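Side-chain contacts in cellobiose 2-epimerase (Ruminococcus albus, PDB 3VW5), which catalyses the reversible epimerization of cellobiose to 4-O-beta-D-glucosyl-D-mannose, acting on unmodified sugar: residues 331-336 with 376-381; 350-355 with 360-365. The protein carries 2 engineered substitutions. All coordinates share one frame; numbering follows the deposited sequence.

Contact 1: 331-336 with 376-381; sequences SVWENI and GRMCME
Met378 reaches from helix 373-385 to Trp333 and Ile336 of helix 323-340. The two helices belong to an (alpha/alpha)6 barrel. Helix 373-385 is probably in the inner ring, consistent with the salt bridges of Arg377 to Glu187, Glu246 and Glu308; helix 323-340 would then belong to the outer ring.

The CA atoms of Trp333 and Met378 are 10.1 Å apart, so the side chains must bridge the distance. Met378 does so atom by atom. CB points toward helix 323-340 but stays 6.6 Å from Ile336 CD1. CG is anti to the backbone N (chi1 179°) and carries the chain straight outward. It is still short of the partner side chains. SD is the first atom to arrive, 4.2 Å from Ile336 CD1. Rotation about CG-SD (chi3 64°) then turns CE toward the indole, 4.3 Å from Trp333 CZ3. The methyl meets the six-membered ring obliquely. One thioether thus spans both apolar partners, sulfur to isoleucine and methyl to tryptophan.

The contact is apolar and buried, with a modest 88 Å² between the segments. Other elements complete the packing. Val310 of helix 303-318 and Trp349 of a loop also touch Met378. Ile6 of helix 2-19 touches Trp333, whose NE1 is hydrogen-bonded to Glu5 OE1.

On helix 323-340, Ser331 O accepts twice. Asn335 N gives the regular helical bond. Asn335 ND2 adds a second bond of 2.7 Å to Ser331 O from the opposite face of the carbonyl plane, 41° out of it.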
ATOM      1  N   SER A 331       5.002  14.989  14.801  1.00 45.13           N
ATOM      2  CA  SER A 331       3.774  14.969  15.551  1.00 41.86           C
ATOM      3  C   SER A 331       3.058  13.636  15.320  1.00 46.26           C
ATOM      4  O   SER A 331       2.670  12.952  16.274  1.00 43.56           O
ATOM      5  CB  SER A 331       2.917  16.158  15.118  1.00 42.89           C
ATOM      6  OG  SER A 331       1.785  16.307  15.947  1.00 53.11           O
ATOM      7  N   VAL A 332       2.901  13.254  14.057  1.00 42.73           N
ATOM      8  CA  VAL A 332       2.212  12.012  13.742  1.00 43.36           C
ATOM      9  C   VAL A 332       2.974  10.830  14.322  1.00 40.48           C
ATOM     10  O   VAL A 332       2.392   9.923  14.920  1.00 38.75           O
ATOM     11  CB  VAL A 332       2.032  11.829  12.228  1.00 39.70           C
ATOM     12  CG1 VAL A 332       1.487  10.445  11.921  1.00 35.09           C
ATOM     13  CG2 VAL A 332       1.114  12.895  11.697  1.00 35.13           C
ATOM     14  N   TRP A 333       4.284  10.844  14.151  1.00 40.86           N
ATOM     15  CA  TRP A 333       5.109   9.791  14.739  1.00 44.24           C
ATOM     16  C   TRP A 333       4.998   9.746  16.274  1.00 42.89           C
ATOM     17  O   TRP A 333       4.801   8.674  16.862  1.00 41.37           O
ATOM     18  CB  TRP A 333       6.561   9.943  14.300  1.00 39.81           C
ATOM     19  CG  TRP A 333       7.503   9.107  15.071  1.00 42.71           C
ATOM     20  CD1 TRP A 333       8.558   9.540  15.817  1.00 42.20           C
ATOM     21  CD2 TRP A 333       7.491   7.679  15.179  1.00 40.19           C
ATOM     22  NE1 TRP A 333       9.204   8.470  16.380  1.00 42.09           N
ATOM     23  CE2 TRP A 333       8.570   7.315  16.005  1.00 39.81           C
ATOM     24  CE3 TRP A 333       6.674   6.674  14.650  1.00 37.26           C
ATOM     25  CZ2 TRP A 333       8.855   5.990  16.324  1.00 37.69           C
ATOM     26  CZ3 TRP A 333       6.959   5.356  14.962  1.00 41.12           C
ATOM     27  CH2 TRP A 333       8.042   5.027  15.796  1.00 43.48           C
ATOM     28  N   GLU A 334       5.113  10.906  16.920  1.00 44.63           N
ATOM     29  CA  GLU A 334       4.983  10.965  18.376  1.00 45.02           C
ATOM     30  C   GLU A 334       3.682  10.288  18.809  1.00 43.03           C
ATOM     31  O   GLU A 334       3.652   9.536  19.792  1.00 40.20           O
ATOM     32  CB  GLU A 334       5.065  12.403  18.897  1.00 41.79           C
ATOM     33  CG  GLU A 334       6.463  13.033  18.787  1.00 50.37           C
ATOM     34  CD  GLU A 334       7.525  12.328  19.643  1.00 67.33           C
ATOM     35  OE1 GLU A 334       8.729  12.326  19.242  1.00 63.36           O
ATOM     36  OE2 GLU A 334       7.161  11.781  20.724  1.00 65.76           O
ATOM     37  N   ASN A 335       2.616  10.525  18.052  1.00 42.30           N
ATOM     38  CA  ASN A 335       1.320   9.950  18.394  1.00 33.37           C
ATOM     39  C   ASN A 335       1.154   8.484  18.000  1.00 36.94           C
ATOM     40  O   ASN A 335       0.387   7.758  18.629  1.00 39.45           O
ATOM     41  CB  ASN A 335       0.187  10.822  17.867  1.00 33.33           C
ATOM     42  CG  ASN A 335       0.083  12.131  18.615  1.00 39.31           C
ATOM     43  OD1 ASN A 335      -0.594  12.219  19.636  1.00 46.51           O
ATOM     44  ND2 ASN A 335       0.778  13.152  18.131  1.00 44.51           N
ATOM     45  N   ILE A 336       1.877   8.042  16.975  1.00 37.99           N
ATOM     46  CA  ILE A 336       1.981   6.616  16.700  1.00 35.81           C
ATOM     47  C   ILE A 336       2.570   5.897  17.933  1.00 39.49           C
ATOM     48  O   ILE A 336       2.057   4.862  18.367  1.00 40.67           O
ATOM     49  CB  ILE A 336       2.845   6.341  15.457  1.00 37.60           C
ATOM     50  CG1 ILE A 336       2.109   6.769  14.191  1.00 41.47           C
ATOM     51  CG2 ILE A 336       3.222   4.873  15.359  1.00 31.03           C
ATOM     52  CD1 ILE A 336       2.985   6.705  12.954  1.00 35.30           C
ATOM     53  N   GLY A 376       5.939  -0.944   7.885  1.00 37.60           N
ATOM     54  CA  GLY A 376       7.248  -1.299   7.355  1.00 35.41           C
ATOM     55  C   GLY A 376       7.796  -0.267   6.376  1.00 34.94           C
ATOM     56  O   GLY A 376       8.926   0.221   6.522  1.00 36.22           O
ATOM     57  N   ARG A 377       6.990   0.101   5.384  1.00 34.95           N
ATOM     58  CA  ARG A 377       7.467   1.060   4.392  1.00 38.76           C
ATOM     59  C   ARG A 377       7.853   2.400   5.014  1.00 38.41           C
ATOM     60  O   ARG A 377       8.868   2.981   4.645  1.00 39.09           O
ATOM     61  CB  ARG A 377       6.473   1.252   3.252  1.00 34.80           C
ATOM     62  CG  ARG A 377       7.108   1.919   2.040  1.00 34.01           C
ATOM     63  CD  ARG A 377       6.214   1.833   0.813  1.00 36.48           C
ATOM     64  NE  ARG A 377       4.917   2.460   1.049  1.00 39.11           N
ATOM     65  CZ  ARG A 377       3.923   2.487   0.170  1.00 37.44           C
ATOM     66  NH1 ARG A 377       4.075   1.939  -1.028  1.00 39.44           N
ATOM     67  NH2 ARG A 377       2.779   3.073   0.489  1.00 35.44           N
ATOM     68  N   MET A 378       7.059   2.879   5.972  1.00 39.32           N
ATOM     69  CA  MET A 378       7.362   4.156   6.636  1.00 42.24           C
ATOM     70  C   MET A 378       8.728   4.133   7.326  1.00 38.96           C
ATOM     71  O   MET A 378       9.512   5.080   7.227  1.00 34.49           O
ATOM     72  CB  MET A 378       6.278   4.516   7.651  1.00 37.29           C
ATOM     73  CG  MET A 378       6.529   5.813   8.396  1.00 34.06           C
ATOM     74  SD  MET A 378       5.896   5.701  10.078  1.00 44.78           S
ATOM     75  CE  MET A 378       6.937   4.406  10.761  1.00 40.18           C
ATOM     76  N   CYS A 379       9.007   3.049   8.034  1.00 40.02           N
ATOM     77  CA  CYS A 379      10.277   2.942   8.723  1.00 37.53           C
ATOM     78  C   CYS A 379      11.412   3.038   7.707  1.00 42.56           C
ATOM     79  O   CYS A 379      12.315   3.886   7.847  1.00 39.56           O
ATOM     80  CB  CYS A 379      10.340   1.662   9.551  1.00 36.26           C
ATOM     81  SG  CYS A 379       9.054   1.594  10.838  1.00 42.86           S
ATOM     82  N   MET A 380      11.333   2.215   6.663  1.00 37.63           N
ATOM     83  CA  MET A 380      12.363   2.192   5.632  1.00 33.20           C
ATOM     84  C   MET A 380      12.490   3.496   4.874  1.00 37.31           C
ATOM     85  O   MET A 380      13.605   3.923   4.561  1.00 47.14           O
ATOM     86  CB  MET A 380      12.139   1.028   4.679  1.00 37.98           C
ATOM     87  CG  MET A 380      12.111  -0.275   5.430  1.00 44.32           C
ATOM     88  SD  MET A 380      11.918  -1.735   4.418  1.00 50.34           S
ATOM     89  CE  MET A 380      10.410  -2.445   5.097  1.00 37.99           C
ATOM     90  N   GLU A 381      11.371   4.148   4.589  1.00 35.07           N
ATOM     91  CA  GLU A 381      11.420   5.386   3.825  1.00 35.61           C
ATOM     92  C   GLU A 381      12.081   6.488   4.633  1.00 38.43           C
ATOM     93  O   GLU A 381      12.761   7.355   4.079  1.00 42.12           O
ATOM     94  CB  GLU A 381      10.019   5.811   3.380  1.00 36.77           C
ATOM     95  CG  GLU A 381       9.515   5.134   2.107  1.00 33.61           C
ATOM     96  CD  GLU A 381      10.182   5.653   0.821  1.00 44.40           C
ATOM     97  OE1 GLU A 381      10.601   6.844   0.776  1.00 39.69           O
ATOM     98  OE2 GLU A 381      10.272   4.860  -0.154  1.00 37.05           O
TER

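Contact 2: 350-355 with 360-365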
ATOM      1  N   TYR A 350      -1.747  -1.372  16.768  1.00 33.82           N
ATOM      2  CA  TYR A 350      -3.194  -1.437  16.709  1.00 35.96           C
ATOM      3  C   TYR A 350      -3.688  -0.975  15.343  1.00 33.56           C
ATOM      4  O   TYR A 350      -3.167  -0.011  14.773  1.00 32.67           O
ATOM      5  CB  TYR A 350      -3.820  -0.550  17.778  1.00 34.95           C
ATOM      6  CG  TYR A 350      -3.644  -1.039  19.182  1.00 32.08           C
ATOM      7  CD1 TYR A 350      -4.455  -2.053  19.693  1.00 34.58           C
ATOM      8  CD2 TYR A 350      -2.693  -0.471  20.014  1.00 32.98           C
ATOM      9  CE1 TYR A 350      -4.310  -2.487  20.998  1.00 34.53           C
ATOM     10  CE2 TYR A 350      -2.533  -0.900  21.314  1.00 34.68           C
ATOM     11  CZ  TYR A 350      -3.349  -1.902  21.803  1.00 36.05           C
ATOM     12  OH  TYR A 350      -3.205  -2.317  23.096  1.00 37.34           O
ATOM     13  N   SER A 351      -4.702  -1.664  14.837  1.00 33.17           N
ATOM     14  CA  SER A 351      -5.380  -1.293  13.596  1.00 35.92           C
ATOM     15  C   SER A 351      -6.019   0.113  13.626  1.00 39.99           C
ATOM     16  O   SER A 351      -5.737   0.954  12.764  1.00 38.27           O
ATOM     17  CB  SER A 351      -6.450  -2.336  13.286  1.00 35.32           C
ATOM     18  OG  SER A 351      -6.934  -2.196  11.972  1.00 45.68           O
ATOM     19  N   GLU A 352      -6.877   0.356  14.622  1.00 39.57           N
ATOM     20  CA  GLU A 352      -7.658   1.594  14.701  1.00 37.27           C
ATOM     21  C   GLU A 352      -7.783   2.144  16.130  1.00 40.63           C
ATOM     22  O   GLU A 352      -8.202   1.444  17.057  1.00 36.62           O
ATOM     23  CB  GLU A 352      -9.057   1.394  14.088  1.00 35.93           C
ATOM     24  CG  GLU A 352      -9.060   1.278  12.561  1.00 39.93           C
ATOM     25  CD  GLU A 352     -10.433   0.971  11.960  1.00 44.57           C
ATOM     26  OE1 GLU A 352     -11.428   0.854  12.709  1.00 49.19           O
ATOM     27  OE2 GLU A 352     -10.531   0.842  10.715  1.00 49.53           O
ATOM     28  N   VAL A 353      -7.426   3.410  16.307  1.00 35.75           N
ATOM     29  CA  VAL A 353      -7.605   4.048  17.602  1.00 38.74           C
ATOM     30  C   VAL A 353      -8.422   5.326  17.468  1.00 41.75           C
ATOM     31  O   VAL A 353      -8.124   6.155  16.606  1.00 40.68           O
ATOM     32  CB  VAL A 353      -6.268   4.385  18.273  1.00 39.32           C
ATOM     33  CG1 VAL A 353      -6.527   4.995  19.642  1.00 41.31           C
ATOM     34  CG2 VAL A 353      -5.420   3.146  18.403  1.00 36.85           C
ATOM     35  N   THR A 354      -9.436   5.477  18.327  1.00 40.94           N
ATOM     36  CA  THR A 354     -10.322   6.656  18.340  1.00 36.44           C
ATOM     37  C   THR A 354      -9.582   7.953  18.646  1.00 39.64           C
ATOM     38  O   THR A 354      -8.463   7.951  19.170  1.00 42.59           O
ATOM     39  CB  THR A 354     -11.467   6.537  19.392  1.00 33.67           C
ATOM     40  OG1 THR A 354     -10.926   6.612  20.715  1.00 35.52           O
ATOM     41  CG2 THR A 354     -12.276   5.255  19.230  1.00 25.66           C
ATOM     42  N   PHE A 355     -10.233   9.067  18.327  1.00 42.69           N
ATOM     43  CA  PHE A 355      -9.710  10.398  18.603  1.00 38.21           C
ATOM     44  C   PHE A 355      -9.406  10.574  20.094  1.00 41.52           C
ATOM     45  O   PHE A 355      -8.552  11.377  20.489  1.00 41.14           O
ATOM     46  CB  PHE A 355     -10.741  11.421  18.154  1.00 36.20           C
ATOM     47  CG  PHE A 355     -10.243  12.824  18.165  1.00 39.41           C
ATOM     48  CD1 PHE A 355      -9.506  13.317  17.095  1.00 37.41           C
ATOM     49  CD2 PHE A 355     -10.523  13.665  19.229  1.00 42.38           C
ATOM     50  CE1 PHE A 355      -9.057  14.612  17.082  1.00 36.95           C
ATOM     51  CE2 PHE A 355     -10.063  14.961  19.230  1.00 39.36           C
ATOM     52  CZ  PHE A 355      -9.330  15.438  18.151  1.00 42.86           C
ATOM     53  N   HIS A 360     -10.014   0.176  18.824  1.00 45.35           N
ATOM     54  CA  HIS A 360     -11.193  -0.571  18.413  1.00 39.62           C
ATOM     55  C   HIS A 360     -10.882  -2.030  18.626  1.00 43.11           C
ATOM     56  O   HIS A 360     -10.112  -2.622  17.879  1.00 46.12           O
ATOM     57  CB  HIS A 360     -11.490  -0.360  16.929  1.00 42.45           C
ATOM     58  CG  HIS A 360     -12.103   0.965  16.604  1.00 43.18           C
ATOM     59  ND1 HIS A 360     -12.358   1.361  15.309  1.00 42.95           N
ATOM     60  CD2 HIS A 360     -12.523   1.980  17.396  1.00 44.23           C
ATOM     61  CE1 HIS A 360     -12.906   2.563  15.317  1.00 42.76           C
ATOM     62  NE2 HIS A 360     -13.017   2.963  16.572  1.00 42.29           N
ATOM     63  N   ASP A 361     -11.494  -2.620  19.638  1.00 44.57           N
ATOM     64  CA  ASP A 361     -11.184  -3.993  20.011  1.00 42.45           C
ATOM     65  C   ASP A 361     -11.781  -5.014  19.046  1.00 39.88           C
ATOM     66  O   ASP A 361     -11.737  -6.216  19.307  1.00 43.94           O
ATOM     67  CB  ASP A 361     -11.637  -4.267  21.459  1.00 48.14           C
ATOM     68  CG  ASP A 361     -13.175  -4.351  21.616  1.00 53.72           C
ATOM     69  OD1 ASP A 361     -13.623  -4.874  22.662  1.00 57.62           O
ATOM     70  OD2 ASP A 361     -13.929  -3.914  20.711  1.00 46.64           O
ATOM     71  N   TYR A 362     -12.343  -4.542  17.941  1.00 36.48           N
ATOM     72  CA  TYR A 362     -12.915  -5.453  16.952  1.00 42.98           C
ATOM     73  C   TYR A 362     -12.123  -5.516  15.639  1.00 40.55           C
ATOM     74  O   TYR A 362     -12.564  -6.138  14.674  1.00 40.22           O
ATOM     75  CB  TYR A 362     -14.374  -5.094  16.663  1.00 35.97           C
ATOM     76  CG  TYR A 362     -14.581  -3.657  16.241  1.00 40.08           C
ATOM     77  CD1 TYR A 362     -14.816  -2.656  17.183  1.00 42.46           C
ATOM     78  CD2 TYR A 362     -14.546  -3.297  14.905  1.00 40.45           C
ATOM     79  CE1 TYR A 362     -15.013  -1.335  16.792  1.00 43.18           C
ATOM     80  CE2 TYR A 362     -14.736  -1.988  14.504  1.00 35.26           C
ATOM     81  CZ  TYR A 362     -14.971  -1.009  15.442  1.00 43.89           C
ATOM     82  OH  TYR A 362     -15.171   0.298  15.027  1.00 52.46           O
ATOM     83  N   LYS A 363     -10.971  -4.856  15.605  1.00 41.23           N
ATOM     84  CA  LYS A 363     -10.114  -4.870  14.424  1.00 41.86           C
ATOM     85  C   LYS A 363      -8.925  -5.780  14.702  1.00 40.92           C
ATOM     86  O   LYS A 363      -8.220  -5.592  15.695  1.00 46.60           O
ATOM     87  CB  LYS A 363      -9.629  -3.454  14.072  1.00 38.36           C
ATOM     88  CG  LYS A 363     -10.717  -2.476  13.667  1.00 37.86           C
ATOM     89  CD  LYS A 363     -11.584  -3.026  12.565  1.00 41.49           C
ATOM     90  CE  LYS A 363     -10.916  -2.910  11.197  1.00 44.90           C
ATOM     91  NZ  LYS A 363     -11.898  -3.234  10.110  1.00 41.46           N
ATOM     92  N   GLU A 364      -8.703  -6.762  13.835  1.00 40.77           N
ATOM     93  CA  GLU A 364      -7.625  -7.735  14.033  1.00 41.46           C
ATOM     94  C   GLU A 364      -6.230  -7.110  13.941  1.00 42.68           C
ATOM     95  O   GLU A 364      -6.047  -6.060  13.308  1.00 41.30           O
ATOM     96  CB  GLU A 364      -7.736  -8.878  13.022  1.00 38.43           C
ATOM     97  CG  GLU A 364      -9.093  -8.957  12.342  1.00 57.60           C
ATOM     98  CD  GLU A 364      -9.160  -8.118  11.083  1.00 55.86           C
ATOM     99  OE1 GLU A 364      -9.966  -7.153  11.035  1.00 56.15           O
ATOM    100  OE2 GLU A 364      -8.397  -8.430  10.147  1.00 54.61           O
ATOM    101  N   THR A 365      -5.253  -7.769  14.564  1.00 35.80           N
ATOM    102  CA  THR A 365      -3.858  -7.331  14.506  1.00 40.52           C
ATOM    103  C   THR A 365      -3.230  -7.695  13.154  1.00 37.09           C
ATOM    104  O   THR A 365      -2.431  -6.950  12.599  1.00 29.42           O
ATOM    105  CB  THR A 365      -3.041  -7.980  15.630  1.00 36.59           C
ATOM    106  OG1 THR A 365      -3.725  -7.796  16.872  1.00 43.55           O
ATOM    107  CG2 THR A 365      -1.677  -7.341  15.744  1.00 40.53           C
TER
HETATM  108  O   HOH W   1      -7.594  -4.687  11.487  1.00 36.32           O
HETATM  109  O   HOH W   2      -6.150  -3.869  16.380  1.00 36.86           O
HETATM  110  O   HOH W   3      -7.513  -1.437  16.799  1.00 34.69           O
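Glu352 O accepts a nearly straight bond from His360 N, 2.8 Å long with an N-H...O angle of 170°. It joins the edge strand 352-353 to a type I beta turn, His360 to Lys363, that folds back beside it. On the sheet side the strand pairs with strand 296-302, Val353 making a backbone hydrogen bond with Arg301.

His360 ND1 donates to the anti lone pair of Glu352 OE1 at 2.8 Å. The carboxylate meets the ring edge, turned 76° from its plane. Glu352 CG lies anti to the carbonyl carbon (chi1 -72°), and the extended chain beyond it carries OE1 to the imidazole. Thr354 CG2 packs obliquely on the far part of the ring, 3.6 Å from His360 NE2. With an alanine here in place of the histidine, Glu352 OE1 would probably lose its ND1 donor and Thr354 CG2 the ring it packs on.

Lys363, bent at chi2 and chi3, crosses the glutamate side chain, its CG 3.5 Å from Glu352 OE1. Its NZ is 4.3 Å from Glu352 OE2, too far for a salt bridge, though opposite charges probably attract. A bridging water accepts from Ser351 N and donates to Lys363 O at 2.8 Å.

Contact 1 is buried and contact 2 lies at the surface; their centres are about 17 Å apart. Their nearest atoms are about 7 Å apart. They share no element, yet they are nested along the chain. Contact 1 joins helices 323-340 and 373-385, and contact 2 forms within the connection between them, at strand 352-353 and the loop after it. The chemistry follows the place. In contact 1, apolar side chains meet between backbones set well apart, with little buried area. In the connection, the backbones come close. Direct hydrogen bonds and bridging waters link the two segments, which bury 338 Å² between them; a lysine and a glutamate add opposite charges without a salt bridge.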